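Local atomic coordinates of 4-hydroxybutyrate coenzyme A transferase (Shewanella oneidensis, PDB entry 2OAS), a protein that probably transfers coenzyme A between carboxylic acids such as acetate and 4-hydroxybutyrate, by way of a covalent enzyme-CoA thioester. Residues A[380-385]-A[389-394]; A[21-26]-A[102-107]; A[233-238]-A[269-274]. All coordinates share one frame; numbering follows the deposited sequence.

Contact 1: residues A[380-385]-A[389-394]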
loop_
_atom_site.group_PDB
_atom_site.type_symbol
_atom_site.label_atom_id
_atom_site.label_comp_id
_atom_site.label_asym_id
_atom_site.label_seq_id
_atom_site.Cartn_x
_atom_site.Cartn_y
_atom_site.Cartn_z
ATOM N N VAL A 380 4.117 -7.218 -4.016
ATOM C CA VAL A 380 4.685 -8.546 -3.979
ATOM C C VAL A 380 6.161 -8.720 -4.341
ATOM O O VAL A 380 6.691 -8.090 -5.255
ATOM C CB VAL A 380 3.825 -9.507 -4.839
ATOM C CG1 VAL A 380 4.334 -10.934 -4.714
ATOM C CG2 VAL A 380 2.377 -9.419 -4.394
ATOM N N HIS A 381 6.819 -9.584 -3.586
ATOM C CA HIS A 381 8.210 -9.884 -3.826
ATOM C C HIS A 381 8.265 -11.381 -4.093
ATOM O O HIS A 381 8.443 -11.797 -5.225
ATOM C CB HIS A 381 9.068 -9.513 -2.601
ATOM C CG HIS A 381 10.533 -9.776 -2.780
ATOM N ND1 HIS A 381 11.467 -9.478 -1.811
ATOM C CD2 HIS A 381 11.225 -10.318 -3.816
ATOM C CE1 HIS A 381 12.670 -9.820 -2.242
ATOM N NE2 HIS A 381 12.549 -10.333 -3.456
ATOM N N TYR A 382 8.103 -12.188 -3.049
ATOM C CA TYR A 382 8.117 -13.640 -3.203
ATOM C C TYR A 382 6.773 -14.258 -2.879
ATOM O O TYR A 382 6.021 -13.749 -2.054
ATOM C CB TYR A 382 9.124 -14.303 -2.283
ATOM C CG TYR A 382 10.544 -14.334 -2.759
ATOM C CD1 TYR A 382 11.493 -13.454 -2.222
ATOM C CD2 TYR A 382 10.963 -15.277 -3.698
ATOM C CE1 TYR A 382 12.817 -13.513 -2.599
ATOM C CE2 TYR A 382 12.298 -15.350 -4.090
ATOM C CZ TYR A 382 13.221 -14.460 -3.532
ATOM O OH TYR A 382 14.547 -14.503 -3.898
ATOM N N ILE A 383 6.497 -15.382 -3.517
ATOM C CA ILE A 383 5.281 -16.137 -3.285
ATOM C C ILE A 383 5.748 -17.586 -3.266
ATOM O O ILE A 383 6.358 -18.045 -4.219
ATOM C CB ILE A 383 4.258 -15.911 -4.399
ATOM C CG1 ILE A 383 3.635 -14.528 -4.225
ATOM C CG2 ILE A 383 3.176 -16.983 -4.360
ATOM C CD1 ILE A 383 2.582 -14.212 -5.228
ATOM N N VAL A 384 5.500 -18.289 -2.164
ATOM C CA VAL A 384 5.929 -19.681 -2.038
ATOM C C VAL A 384 4.770 -20.639 -1.818
ATOM O O VAL A 384 3.768 -20.311 -1.186
ATOM C CB VAL A 384 6.904 -19.890 -0.871
ATOM C CG1 VAL A 384 8.130 -19.034 -1.035
ATOM C CG2 VAL A 384 6.210 -19.554 0.423
ATOM N N THR A 385 4.954 -21.846 -2.319
ATOM C CA THR A 385 3.966 -22.897 -2.220
ATOM C C THR A 385 4.747 -24.179 -1.990
ATOM O O THR A 385 5.982 -24.184 -2.056
ATOM C CB THR A 385 3.175 -22.989 -3.542
ATOM O OG1 THR A 385 2.216 -21.921 -3.595
ATOM C CG2 THR A 385 2.465 -24.303 -3.674
ATOM N N ALA A 389 9.137 -21.488 -5.052
ATOM C CA ALA A 389 8.970 -20.055 -4.881
ATOM C C ALA A 389 8.967 -19.319 -6.215
ATOM O O ALA A 389 9.589 -19.763 -7.177
ATOM C CB ALA A 389 10.101 -19.510 -4.003
ATOM N N ALA A 390 8.265 -18.186 -6.262
ATOM C CA ALA A 390 8.218 -17.369 -7.468
ATOM C C ALA A 390 8.528 -15.924 -7.098
ATOM O O ALA A 390 7.889 -15.341 -6.234
ATOM C CB ALA A 390 6.844 -17.466 -8.134
ATOM N N ASN A 391 9.526 -15.358 -7.761
ATOM C CA ASN A 391 9.947 -13.983 -7.515
ATOM C C ASN A 391 9.280 -13.089 -8.542
ATOM O O ASN A 391 9.568 -13.206 -9.730
ATOM C CB ASN A 391 11.452 -13.869 -7.677
ATOM C CG ASN A 391 12.004 -12.617 -7.049
ATOM O OD1 ASN A 391 11.320 -11.603 -6.952
ATOM N ND2 ASN A 391 13.254 -12.677 -6.619
ATOM N N LEU A 392 8.401 -12.195 -8.097
ATOM C CA LEU A 392 7.705 -11.315 -9.023
ATOM C C LEU A 392 8.292 -9.911 -9.091
ATOM O O LEU A 392 7.951 -9.132 -9.984
ATOM C CB LEU A 392 6.233 -11.244 -8.656
ATOM C CG LEU A 392 5.558 -12.605 -8.416
ATOM C CD1 LEU A 392 4.100 -12.374 -8.052
ATOM C CD2 LEU A 392 5.671 -13.486 -9.654
ATOM N N LYS A 393 9.185 -9.602 -8.160
ATOM C CA LYS A 393 9.831 -8.298 -8.098
ATOM C C LYS A 393 10.444 -7.877 -9.410
ATOM O O LYS A 393 11.413 -8.493 -9.880
ATOM C CB LYS A 393 10.938 -8.319 -7.034
ATOM C CG LYS A 393 10.609 -7.491 -5.819
ATOM C CD LYS A 393 10.906 -6.040 -6.073
ATOM C CE LYS A 393 12.377 -5.764 -5.815
ATOM N NZ LYS A 393 12.739 -6.109 -4.399
ATOM N N GLY A 394 9.905 -6.815 -9.992
ATOM C CA GLY A 394 10.417 -6.339 -11.263
ATOM C C GLY A 394 10.051 -7.199 -12.461
ATOM O O GLY A 394 10.428 -6.868 -13.579
HETATM O O HOH W 1 15.311 -11.027 -4.902
#

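Contact 2: residues A[21-26]-A[102-107]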
loop_
_atom_site.group_PDB
_atom_site.type_symbol
_atom_site.label_atom_id
_atom_site.label_comp_id
_atom_site.label_asym_id
_atom_site.label_seq_id
_atom_site.Cartn_x
_atom_site.Cartn_y
_atom_site.Cartn_z
ATOM N N THR A 21 -20.988 3.038 22.075
ATOM C CA THR A 21 -20.056 2.414 21.152
ATOM C C THR A 21 -18.968 1.873 22.064
ATOM O O THR A 21 -18.335 2.623 22.809
ATOM C CB THR A 21 -19.419 3.409 20.182
ATOM O OG1 THR A 21 -20.444 4.025 19.394
ATOM C CG2 THR A 21 -18.450 2.682 19.268
ATOM N N LEU A 22 -18.779 0.565 22.007
ATOM C CA LEU A 22 -17.816 -0.114 22.832
ATOM C C LEU A 22 -16.599 -0.656 22.080
ATOM O O LEU A 22 -16.648 -0.968 20.876
ATOM C CB LEU A 22 -18.509 -1.287 23.539
ATOM C CG LEU A 22 -19.726 -1.010 24.431
ATOM C CD1 LEU A 22 -20.312 -2.324 24.910
ATOM C CD2 LEU A 22 -19.326 -0.146 25.616
ATOM N N TRP A 23 -15.502 -0.777 22.814
ATOM C CA TRP A 23 -14.281 -1.344 22.271
ATOM C C TRP A 23 -13.900 -2.470 23.207
ATOM O O TRP A 23 -14.097 -2.364 24.418
ATOM C CB TRP A 23 -13.150 -0.321 22.216
ATOM C CG TRP A 23 -11.837 -0.994 21.984
ATOM C CD1 TRP A 23 -10.919 -1.350 22.937
ATOM C CD2 TRP A 23 -11.330 -1.468 20.735
ATOM N NE1 TRP A 23 -9.867 -2.014 22.354
ATOM C CE2 TRP A 23 -10.089 -2.094 20.999
ATOM C CE3 TRP A 23 -11.792 -1.414 19.414
ATOM C CZ2 TRP A 23 -9.313 -2.681 19.997
ATOM C CZ3 TRP A 23 -11.019 -2.000 18.410
ATOM C CH2 TRP A 23 -9.787 -2.619 18.712
ATOM N N THR A 24 -13.370 -3.548 22.650
ATOM C CA THR A 24 -12.957 -4.694 23.452
ATOM C C THR A 24 -11.515 -5.080 23.203
ATOM O O THR A 24 -11.036 -5.042 22.070
ATOM C CB THR A 24 -13.840 -5.953 23.154
ATOM O OG1 THR A 24 -13.286 -7.078 23.827
ATOM C CG2 THR A 24 -13.891 -6.248 21.649
ATOM N N HIS A 25 -10.824 -5.448 24.275
ATOM C CA HIS A 25 -9.436 -5.901 24.188
ATOM C C HIS A 25 -9.541 -7.043 23.175
ATOM O O HIS A 25 -10.488 -7.823 23.235
ATOM C CB HIS A 25 -9.013 -6.445 25.544
ATOM C CG HIS A 25 -7.597 -6.132 25.918
ATOM N ND1 HIS A 25 -7.155 -6.202 27.225
ATOM C CD2 HIS A 25 -6.536 -5.758 25.177
ATOM C CE1 HIS A 25 -5.876 -5.881 27.268
ATOM N NE2 HIS A 25 -5.472 -5.605 26.043
ATOM N N SER A 26 -8.590 -7.155 22.264
ATOM C CA SER A 26 -8.647 -8.204 21.258
ATOM C C SER A 26 -7.626 -9.329 21.396
ATOM O O SER A 26 -6.781 -9.312 22.280
ATOM C CB SER A 26 -8.539 -7.567 19.880
ATOM O OG SER A 26 -9.646 -6.702 19.681
ATOM N N LYS A 102 -4.959 5.722 15.162
ATOM C CA LYS A 102 -5.161 7.070 14.640
ATOM C C LYS A 102 -6.649 7.421 14.504
ATOM O O LYS A 102 -7.049 8.568 14.737
ATOM C CB LYS A 102 -4.475 7.227 13.275
ATOM C CG LYS A 102 -4.846 8.519 12.549
ATOM C CD LYS A 102 -5.095 8.283 11.038
ATOM C CE LYS A 102 -5.756 9.524 10.384
ATOM N NZ LYS A 102 -5.922 9.459 8.887
ATOM N N LEU A 103 -7.463 6.441 14.107
ATOM C CA LEU A 103 -8.904 6.638 13.950
ATOM C C LEU A 103 -9.496 7.009 15.305
ATOM O O LEU A 103 -10.443 7.795 15.401
ATOM C CB LEU A 103 -9.566 5.353 13.441
ATOM C CG LEU A 103 -11.005 5.460 12.921
ATOM C CD1 LEU A 103 -10.984 6.154 11.573
ATOM C CD2 LEU A 103 -11.620 4.087 12.763
ATOM N N PHE A 104 -8.941 6.427 16.360
ATOM C CA PHE A 104 -9.428 6.720 17.696
ATOM C C PHE A 104 -8.895 8.058 18.162
ATOM O O PHE A 104 -9.668 8.941 18.535
ATOM C CB PHE A 104 -9.013 5.638 18.690
ATOM C CG PHE A 104 -9.610 4.296 18.419
ATOM C CD1 PHE A 104 -10.765 4.169 17.651
ATOM C CD2 PHE A 104 -9.024 3.151 18.946
ATOM C CE1 PHE A 104 -11.331 2.920 17.403
ATOM C CE2 PHE A 104 -9.580 1.892 18.713
ATOM C CZ PHE A 104 -10.740 1.774 17.935
ATOM N N ARG A 105 -7.576 8.217 18.126
ATOM C CA ARG A 105 -6.960 9.463 18.581
ATOM C C ARG A 105 -7.414 10.715 17.837
ATOM O O ARG A 105 -7.604 11.761 18.456
ATOM C CB ARG A 105 -5.432 9.337 18.541
ATOM C CG ARG A 105 -4.884 8.600 19.762
ATOM C CD ARG A 105 -3.628 7.792 19.474
ATOM N NE ARG A 105 -3.192 7.107 20.687
ATOM C CZ ARG A 105 -2.283 6.141 20.733
ATOM N NH1 ARG A 105 -1.682 5.714 19.628
ATOM N NH2 ARG A 105 -1.980 5.601 21.904
ATOM N N SER A 106 -7.598 10.607 16.525
ATOM C CA SER A 106 -8.036 11.736 15.707
ATOM C C SER A 106 -9.481 12.086 16.029
ATOM O O SER A 106 -10.023 13.073 15.534
ATOM C CB SER A 106 -7.946 11.388 14.225
ATOM O OG SER A 106 -8.931 10.424 13.893
ATOM N N GLY A 107 -10.104 11.250 16.845
ATOM C CA GLY A 107 -11.485 11.476 17.221
ATOM C C GLY A 107 -12.473 11.143 16.121
ATOM O O GLY A 107 -13.668 11.415 16.255
#

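Contact 3: residues A[233-238]-A[269-274]. With COA (coenzyme A), chain C.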
loop_
_atom_site.group_PDB
_atom_site.type_symbol
_atom_site.label_atom_id
_atom_site.label_comp_id
_atom_site.label_asym_id
_atom_site.label_seq_id
_atom_site.Cartn_x
_atom_site.Cartn_y
_atom_site.Cartn_z
ATOM N N GLU A 233 4.176 -8.476 14.162
ATOM C CA GLU A 233 2.841 -8.133 14.637
ATOM C C GLU A 233 2.453 -8.984 15.842
ATOM O O GLU A 233 1.769 -8.558 16.743
ATOM C CB GLU A 233 1.781 -8.663 13.668
ATOM C CG GLU A 233 0.960 -7.577 12.990
ATOM C CD GLU A 233 -0.382 -8.080 12.502
ATOM O OE1 GLU A 233 -0.873 -7.567 11.473
ATOM N N LEU A 234 2.976 -10.218 15.838
ATOM C CA LEU A 234 2.724 -11.137 16.947
ATOM C C LEU A 234 3.659 -12.333 16.831
ATOM O O LEU A 234 4.304 -12.512 15.799
ATOM C CB LEU A 234 1.270 -11.644 16.935
ATOM C CG LEU A 234 0.960 -12.787 15.947
ATOM C CD1 LEU A 234 -0.417 -13.436 16.222
ATOM C CD2 LEU A 234 1.035 -12.226 14.544
ATOM N N PHE A 235 3.739 -13.136 17.885
ATOM C CA PHE A 235 4.585 -14.322 17.840
ATOM C C PHE A 235 4.022 -15.409 18.740
ATOM O O PHE A 235 3.209 -15.130 19.621
ATOM C CB PHE A 235 6.025 -13.974 18.233
ATOM C CG PHE A 235 6.221 -13.703 19.698
ATOM C CD1 PHE A 235 6.571 -14.732 20.568
ATOM C CD2 PHE A 235 6.114 -12.411 20.199
ATOM C CE1 PHE A 235 6.812 -14.479 21.910
ATOM C CE2 PHE A 235 6.350 -12.146 21.544
ATOM C CZ PHE A 235 6.703 -13.184 22.400
ATOM N N SER A 236 4.417 -16.654 18.501
ATOM C CA SER A 236 3.933 -17.751 19.321
ATOM C C SER A 236 5.073 -18.623 19.769
ATOM O O SER A 236 6.236 -18.225 19.711
ATOM C CB SER A 236 2.921 -18.614 18.560
ATOM O OG SER A 236 2.441 -19.663 19.394
ATOM N N ASP A 237 4.721 -19.825 20.209
ATOM C CA ASP A 237 5.677 -20.795 20.704
ATOM C C ASP A 237 6.808 -21.058 19.736
ATOM O O ASP A 237 7.925 -21.352 20.151
ATOM C CB ASP A 237 4.945 -22.091 21.034
ATOM C CG ASP A 237 3.966 -21.926 22.188
ATOM O OD1 ASP A 237 4.370 -22.155 23.348
ATOM O OD2 ASP A 237 2.804 -21.550 21.929
ATOM N N GLY A 238 6.523 -20.937 18.446
ATOM C CA GLY A 238 7.547 -21.172 17.446
ATOM C C GLY A 238 8.785 -20.340 17.707
ATOM O O GLY A 238 9.916 -20.832 17.660
ATOM N N GLN A 269 0.846 -21.737 27.734
ATOM C CA GLN A 269 1.147 -21.085 29.002
ATOM C C GLN A 269 2.638 -20.825 29.163
ATOM O O GLN A 269 3.037 -19.917 29.889
ATOM C CB GLN A 269 0.636 -21.921 30.173
ATOM C CG GLN A 269 0.827 -21.268 31.550
ATOM C CD GLN A 269 0.222 -19.872 31.644
ATOM O OE1 GLN A 269 -0.927 -19.647 31.272
ATOM N NE2 GLN A 269 1.009 -18.925 32.157
ATOM N N LYS A 270 3.461 -21.623 28.488
ATOM C CA LYS A 270 4.915 -21.459 28.552
ATOM C C LYS A 270 5.280 -20.113 27.927
ATOM O O LYS A 270 6.173 -19.410 28.397
ATOM C CB LYS A 270 5.610 -22.573 27.763
ATOM C CG LYS A 270 6.482 -23.506 28.591
ATOM C CD LYS A 270 7.881 -23.663 27.953
ATOM C CE LYS A 270 7.803 -24.234 26.530
ATOM N NZ LYS A 270 9.107 -24.100 25.795
ATOM N N LEU A 271 4.586 -19.763 26.856
ATOM C CA LEU A 271 4.848 -18.502 26.184
ATOM C C LEU A 271 4.461 -17.351 27.091
ATOM O O LEU A 271 5.249 -16.430 27.306
ATOM C CB LEU A 271 4.047 -18.401 24.880
ATOM C CG LEU A 271 4.356 -17.208 23.971
ATOM C CD1 LEU A 271 5.788 -17.320 23.473
ATOM C CD2 LEU A 271 3.400 -17.180 22.777
ATOM N N TYR A 272 3.252 -17.408 27.641
ATOM C CA TYR A 272 2.779 -16.331 28.504
ATOM C C TYR A 272 3.680 -16.209 29.722
ATOM O O TYR A 272 3.764 -15.162 30.375
ATOM C CB TYR A 272 1.337 -16.594 28.945
ATOM C CG TYR A 272 0.366 -16.783 27.801
ATOM C CD1 TYR A 272 0.525 -16.090 26.603
ATOM C CD2 TYR A 272 -0.730 -17.637 27.925
ATOM C CE1 TYR A 272 -0.385 -16.247 25.553
ATOM C CE2 TYR A 272 -1.645 -17.798 26.887
ATOM C CZ TYR A 272 -1.466 -17.102 25.698
ATOM O OH TYR A 272 -2.336 -17.254 24.643
ATOM N N ASP A 273 4.369 -17.293 30.016
ATOM C CA ASP A 273 5.250 -17.342 31.155
ATOM C C ASP A 273 6.563 -16.670 30.828
ATOM O O ASP A 273 7.217 -16.070 31.684
ATOM C CB ASP A 273 5.510 -18.786 31.493
ATOM C CG ASP A 273 5.645 -18.999 32.938
ATOM O OD1 ASP A 273 6.518 -18.338 33.549
ATOM O OD2 ASP A 273 4.864 -19.817 33.460
ATOM N N TYR A 274 6.937 -16.791 29.566
ATOM C CA TYR A 274 8.173 -16.224 29.077
ATOM C C TYR A 274 8.030 -14.727 28.917
ATOM O O TYR A 274 8.928 -13.975 29.279
ATOM C CB TYR A 274 8.543 -16.866 27.731
ATOM C CG TYR A 274 9.695 -16.199 27.015
ATOM C CD1 TYR A 274 10.976 -16.185 27.565
ATOM C CD2 TYR A 274 9.498 -15.553 25.794
ATOM C CE1 TYR A 274 12.032 -15.537 26.923
ATOM C CE2 TYR A 274 10.548 -14.902 25.143
ATOM C CZ TYR A 274 11.811 -14.894 25.718
ATOM O OH TYR A 274 12.837 -14.208 25.107
HETATM N N1A COA C . -10.960 -20.307 -2.135
HETATM C C2A COA C . -12.008 -21.058 -1.447
HETATM N N3A COA C . -11.670 -21.435 -0.059
HETATM C C4A COA C . -10.376 -21.097 0.558
HETATM C C5A COA C . -9.355 -20.343 -0.126
HETATM C C6A COA C . -9.665 -19.962 -1.523
HETATM N N6A COA C . -8.724 -19.232 -2.290
HETATM N N7A COA C . -8.251 -20.170 0.694
HETATM C C8A COA C . -8.609 -20.801 1.898
HETATM N N9A COA C . -9.902 -21.369 1.845
HETATM C C1B COA C . -10.610 -22.106 2.873
HETATM C C2B COA C . -9.946 -23.362 3.516
HETATM O O2B COA C . -10.553 -24.546 3.138
HETATM C C3B COA C . -9.952 -23.138 5.028
HETATM O O3B COA C . -10.621 -24.245 5.709
HETATM P P3B COA C . -10.800 -24.330 7.280
HETATM O O7A COA C . -9.544 -24.246 8.051
HETATM O O8A COA C . -11.691 -23.218 7.730
HETATM O O9A COA C . -11.486 -25.576 7.590
HETATM C C4B COA C . -10.582 -21.819 5.269
HETATM O O4B COA C . -10.960 -21.235 4.011
HETATM C C5B COA C . -9.446 -21.125 6.135
HETATM O O5B COA C . -8.234 -20.961 5.379
HETATM P P1A COA C . -6.678 -20.989 5.959
HETATM O O1A COA C . -6.333 -22.195 6.660
HETATM O O2A COA C . -5.665 -20.798 4.852
HETATM O O3A COA C . -6.675 -19.733 6.915
HETATM P P2A COA C . -5.430 -19.261 7.720
HETATM O O4A COA C . -5.742 -19.285 9.147
HETATM O O5A COA C . -4.284 -20.120 7.486
HETATM O O6A COA C . -4.905 -17.954 7.301
HETATM C CBP COA C . -5.000 -15.699 6.163
HETATM C CCP COA C . -4.615 -17.286 6.075
HETATM C CDP COA C . -6.542 -15.985 6.233
HETATM C CEP COA C . -4.660 -14.946 4.804
HETATM C CAP COA C . -4.462 -14.945 7.570
HETATM O OAP COA C . -3.017 -15.023 7.367
HETATM C C9P COA C . -4.843 -13.464 7.678
HETATM O O9P COA C . -5.735 -13.159 8.456
HETATM N N8P COA C . -4.124 -12.537 6.881
HETATM C C7P COA C . -4.200 -11.089 6.742
HETATM C C6P COA C . -2.892 -10.265 7.032
HETATM C C5P COA C . -2.647 -9.928 8.445
HETATM O O5P COA C . -2.235 -8.806 8.759
HETATM N N4P COA C . -2.935 -10.984 9.381
HETATM C C3P COA C . -2.848 -11.045 10.833
HETATM C C2P COA C . -1.493 -10.567 11.480
HETATM S S1P COA C . -1.723 -9.303 12.764
#

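Contact 1: residues A[380-385]-A[389-394]
His381, Ala389 and Leu392 bury the most surface where strands 382-385 and 389-391 pair as the two arms of a beta hairpin at the edge of the mixed sheet. The backbone of His381 takes the amide of Leu392 on its carbonyl, Leu392 N to His381 O 2.9 Å and close to straight. Farther along, Ile383 and Ala390 form the hydrogen-bonded antiparallel pair, Ala390 N lying 2.8 Å from Ile383 O. The imidazole of His381, its CG anti to the backbone N (chi1 -179°), is brought back beside Asn391 and Lys393. There its CD2 lies 3.4 Å from Asn391 OD1 at the ring edge, while Lys393 NZ stands over one face and Tyr382 CD1 over the other. A water joins His381 NE2 to Asn391 ND2, and Asn391 OD1 closes an Asx turn on Lys393 N, 3.2 Å away. Asn391 in turn sets its amide over a face of the Tyr382 ring, tilted 37° to it. Leu392 CD1 touches both Val380 CG1, at 3.6 Å, and Ile383 CD1, while Ala389 CB rests 3.6 Å from Val384 CG1. Ile383, Ala390 and Leu392 meet helix 397-405, while Val384 and Tyr382 turn to helix 188-200. At the polar end, the lysine over its face might disfavour a protonated imidazole, an effect lessened by the salt bridge of Lys393 to Glu108 of the second subunit.

Contact 2: residues A[21-26]-A[102-107]
An edge-to-face aromatic pair, Trp23 with Phe104, forms this small, buried contact between a strand of the eight-stranded parallel sheet and the helix 100-105 packed against it. The edge of the Phe104 ring is directed at the face of the indole. The six-membered ring of Trp23 and the Phe104 ring have their centroids 5.3 Å apart, with planes inclined at 73°, which makes the stack T-shaped. The phenyl leads with its far end: Phe104 CZ comes to 3.7 Å from Trp23 CE3, and Phe104 CE2 lies 4.0 Å from the same carbon, displaced toward the rim of the indole. Each side chain extends toward the other element; Trp23 holds CG anti to its own amide nitrogen (chi1 166°), which carries the benzo half of the indole out to the helix. Such a meeting brings the weakly positive C-H rim of one ring against the electron-rich face of the other. Neighbours complete the surroundings, with Ala139 of helix 136-142, Leu51 of strand 48-52 and Ala114 of strand 113-118 all touching Trp23. Helix 100-105 leads into strand 113-118, which lies beside strand 21-24. A helix packed on a parallel sheet, here through one aromatic pair, is characteristic of alpha/beta folds, consistent with the Rossmann-like family of the N-terminal domain.

Contact 3: residues A[233-238]-A[269-274]
Phe235, Ser236 and Asp237 meet Leu271 across this contact, at the far end of a segment that starts on the coenzyme. Glu233 comes first: its carboxyl carbon is joined to the sulfur of coenzyme A, CD to S1P 1.8 Å, the glutamyl-CoA thioester expected of a CoA-transferase intermediate. Two residues on, Phe235 places CG between its backbone N and carbonyl carbon (chi1 73°), a torsion that turns the ring toward the helix, and CE1 touches Leu271 CD1 at 3.4 Å. Ser236 offers backbone instead, its CA lying 3.5 Å from Leu271 CD2; its hydroxyl turns elsewhere, to Leu266 O. Asp237 brings OD1 to 4.1 Å from Leu271 CB, and that oxygen is held by Ser268 OG just ahead of the helix. Both methyls of Leu271 are therefore in use, CD1 on the ring and CD2 on the chain leading into helix 237-244. Replacing Leu271 by an alanine takes away both methyls and is likely to open a gap beside Phe235 CE1 and the Ser236 backbone. Around this junction, Leu240 of helix 237-244 also touches Leu271, Phe235 packs on Thr262 of strand 260-262 and Val281 of strand 281-283, and the short, weakly bonded strand 234-235 runs parallel to strand 264-265, which comes just before helix 269-275 in the chain.

Along the chain, contact 2 closes before contact 3 opens, and contact 3 closes before contact 1. The centres of contacts 1 and 2 are about 36 Å apart, on opposite sides of the chain's centre: the first is at the hairpin edge of the mixed sheet, the second in the eight-stranded parallel sheet. Contact 3 belongs to neither; it lies about 29 Å from contact 1 and about 26 Å from contact 2 between centres, and its 233-238 segment carries the covalently held coenzyme. None of the three touches another. Segments 389-394 and 102-107 both reach the second subunit, through Lys393 and Lys102, so the two domains participate in joining the two copies.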